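Local coordinates for mandelate racemase / muconate lactonizing enzyme family protein (Agrobacterium tumefaciens, PDB 4DXK) that probably acts as a metal-dependent lyase or racemase of the enolase superfamily, although its substrate is not established, at residues I213-H218 / Y236-H241. Residues are numbered along the deposited sequence; the frame is centred on the assembly and turned at random.
Sequences IMVEFH and YQTFWH. With NA (sodium ion), chain C; PO4 (phosphate ion), chain B.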
# COMPACT_ATOMS: atom_id res chain seq x y z
N ILE A 213 6.45 16.09 -30.87
CA ILE A 213 7.81 15.58 -30.86
C ILE A 213 7.90 14.42 -29.88
O ILE A 213 7.77 14.60 -28.66
CB ILE A 213 8.86 16.64 -30.45
CG1 ILE A 213 8.72 17.90 -31.31
CG2 ILE A 213 10.26 16.06 -30.57
CD1 ILE A 213 9.62 19.05 -30.85
N MET A 214 8.10 13.23 -30.43
CA MET A 214 8.33 12.03 -29.63
C MET A 214 9.82 11.89 -29.36
O MET A 214 10.63 12.19 -30.24
CB MET A 214 7.84 10.80 -30.40
CG MET A 214 6.35 10.79 -30.60
SD MET A 214 5.94 10.15 -32.22
CE MET A 214 4.15 10.26 -32.17
N VAL A 215 10.17 11.44 -28.16
CA VAL A 215 11.57 11.24 -27.83
C VAL A 215 11.81 9.77 -27.58
O VAL A 215 11.14 9.14 -26.76
CB VAL A 215 11.98 12.03 -26.59
CG1 VAL A 215 13.48 11.96 -26.42
CG2 VAL A 215 11.52 13.47 -26.71
N GLU A 216 12.77 9.24 -28.32
CA GLU A 216 13.21 7.87 -28.19
C GLU A 216 14.51 7.85 -27.39
O GLU A 216 15.42 8.63 -27.68
CB GLU A 216 13.50 7.34 -29.59
CG GLU A 216 14.28 6.08 -29.61
CD GLU A 216 13.42 4.94 -29.21
OE1 GLU A 216 13.41 4.58 -28.01
OE2 GLU A 216 12.71 4.43 -30.10
N PHE A 217 14.61 6.96 -26.40
CA PHE A 217 15.83 6.80 -25.60
C PHE A 217 16.51 5.45 -25.76
O PHE A 217 17.60 5.24 -25.23
CB PHE A 217 15.54 7.04 -24.12
CG PHE A 217 15.13 8.44 -23.80
CD1 PHE A 217 16.08 9.45 -23.71
CD2 PHE A 217 13.79 8.76 -23.58
CE1 PHE A 217 15.71 10.75 -23.40
CE2 PHE A 217 13.42 10.06 -23.27
CZ PHE A 217 14.38 11.05 -23.17
N HIS A 218 15.84 4.52 -26.44
CA HIS A 218 16.39 3.20 -26.72
C HIS A 218 16.88 2.45 -25.47
O HIS A 218 17.81 1.65 -25.55
CB HIS A 218 17.52 3.30 -27.74
CG HIS A 218 17.05 3.63 -29.13
ND1 HIS A 218 17.60 4.65 -29.88
CD2 HIS A 218 16.09 3.07 -29.89
CE1 HIS A 218 16.99 4.69 -31.06
NE2 HIS A 218 16.07 3.74 -31.09
N TYR A 236 9.92 21.93 -23.77
CA TYR A 236 9.74 21.64 -25.19
C TYR A 236 8.45 20.92 -25.54
O TYR A 236 8.22 20.57 -26.70
CB TYR A 236 10.96 20.91 -25.74
CG TYR A 236 12.22 21.68 -25.45
CD1 TYR A 236 12.56 22.80 -26.19
CD2 TYR A 236 13.05 21.32 -24.39
CE1 TYR A 236 13.70 23.53 -25.91
CE2 TYR A 236 14.19 22.03 -24.10
CZ TYR A 236 14.51 23.14 -24.87
OH TYR A 236 15.65 23.85 -24.58
N GLN A 237 7.60 20.71 -24.53
CA GLN A 237 6.29 20.09 -24.75
C GLN A 237 6.39 18.78 -25.53
O GLN A 237 5.74 18.60 -26.55
CB GLN A 237 5.35 21.05 -25.49
CG GLN A 237 5.10 22.37 -24.76
CD GLN A 237 6.13 23.44 -25.08
OE1 GLN A 237 6.55 23.59 -26.24
NE2 GLN A 237 6.54 24.19 -24.07
N THR A 238 7.23 17.87 -25.04
CA THR A 238 7.40 16.59 -25.70
C THR A 238 6.13 15.73 -25.59
O THR A 238 5.36 15.86 -24.64
CB THR A 238 8.62 15.85 -25.14
OG1 THR A 238 8.51 15.76 -23.72
CG2 THR A 238 9.89 16.60 -25.50
N PHE A 239 5.93 14.87 -26.57
CA PHE A 239 4.69 14.11 -26.68
C PHE A 239 4.74 12.80 -25.89
O PHE A 239 3.79 12.44 -25.20
CB PHE A 239 4.39 13.83 -28.15
CG PHE A 239 3.04 13.22 -28.40
CD1 PHE A 239 1.89 13.97 -28.22
CD2 PHE A 239 2.93 11.90 -28.81
CE1 PHE A 239 0.64 13.42 -28.46
CE2 PHE A 239 1.68 11.34 -29.06
CZ PHE A 239 0.53 12.10 -28.88
N TRP A 240 5.86 12.08 -26.02
CA TRP A 240 6.09 10.89 -25.21
C TRP A 240 7.57 10.67 -25.02
O TRP A 240 8.38 11.18 -25.79
CB TRP A 240 5.35 9.67 -25.78
CG TRP A 240 5.92 8.91 -26.98
CD1 TRP A 240 7.22 8.54 -27.22
CD2 TRP A 240 5.14 8.35 -28.04
NE1 TRP A 240 7.29 7.79 -28.38
CE2 TRP A 240 6.02 7.65 -28.89
CE3 TRP A 240 3.78 8.38 -28.35
CZ2 TRP A 240 5.58 7.00 -30.05
CZ3 TRP A 240 3.34 7.71 -29.48
CH2 TRP A 240 4.24 7.03 -30.32
N HIS A 241 7.92 9.92 -23.97
CA HIS A 241 9.30 9.56 -23.67
C HIS A 241 9.38 8.05 -23.73
O HIS A 241 8.88 7.35 -22.84
CB HIS A 241 9.73 10.08 -22.30
CG HIS A 241 9.86 11.57 -22.24
ND1 HIS A 241 10.15 12.25 -21.07
CD2 HIS A 241 9.74 12.52 -23.20
CE1 HIS A 241 10.19 13.54 -21.32
NE2 HIS A 241 9.95 13.74 -22.60
NA NA C . 11.64 2.56 -30.31
P PO4 B . 12.19 3.27 -33.38
O1 PO4 B . 11.18 3.06 -32.26
O2 PO4 B . 12.77 1.95 -33.81
O3 PO4 B . 11.58 3.91 -34.60
O4 PO4 B . 13.31 4.16 -32.87
O HOH W 1 4.96 17.38 -28.77
O HOH W 2 12.68 2.09 -28.28
O HOH W 3 13.53 1.61 -31.35
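Met214, in one of its two deposited conformers, lies along one face of the Trp240 indole: its CG sits 3.7 Å from the centroid of the five-membered ring, 16° off the ring normal, which makes this a CH-pi contact. Further along, SD stands over the six-membered ring, 4.1 Å from its centroid, a Met-aromatic contact, and CE still lies over the CZ3-CH2 side of that ring while reaching CD2 of Phe239. The indole is placed there by chi1 of 78°, which holds CG of Trp240 between its own backbone N and carbonyl carbon; NE1 is hydrogen-bonded to Glu242, fixing the ring's rotation.

Two backbone bonds join the two segments in parallel, Phe239 N to Ile213 O (2.8 Å) and Val215 N to Trp240 O (3.0 Å), both nearly straight. Trp240 N, between them, is buried without a partner. A water bridges Ile213 N and Gln237 O where the segments begin to pair.

On the reverse face of the sheet, Val215 CG2 packs against Thr238 CG2 (3.7 Å) and the His241 ring. The edge of Phe217 points at the face of that imidazole in a T-shaped pair with planes at 86°. His241 is gripped at both nitrogens: NE2 by Thr238 OG1 at 2.7 Å, ND1 by the hydroxyl of Tyr256 in helix 253-259.

Glu216 ends its strand with OE2 on the sodium ion at 2.2 Å, completed by Glu242, Glu268, two waters and an oxygen of a phosphate, probably from the crystallisation liquor; OE1 accepts the N-H of His218. Strands 212-216 and 240-242, linked through helix 223-232, form a beta-alpha-beta unit of the TIM-like barrel, with metal-binding carboxylates at the C-terminal strand ends as in the enolase superfamily.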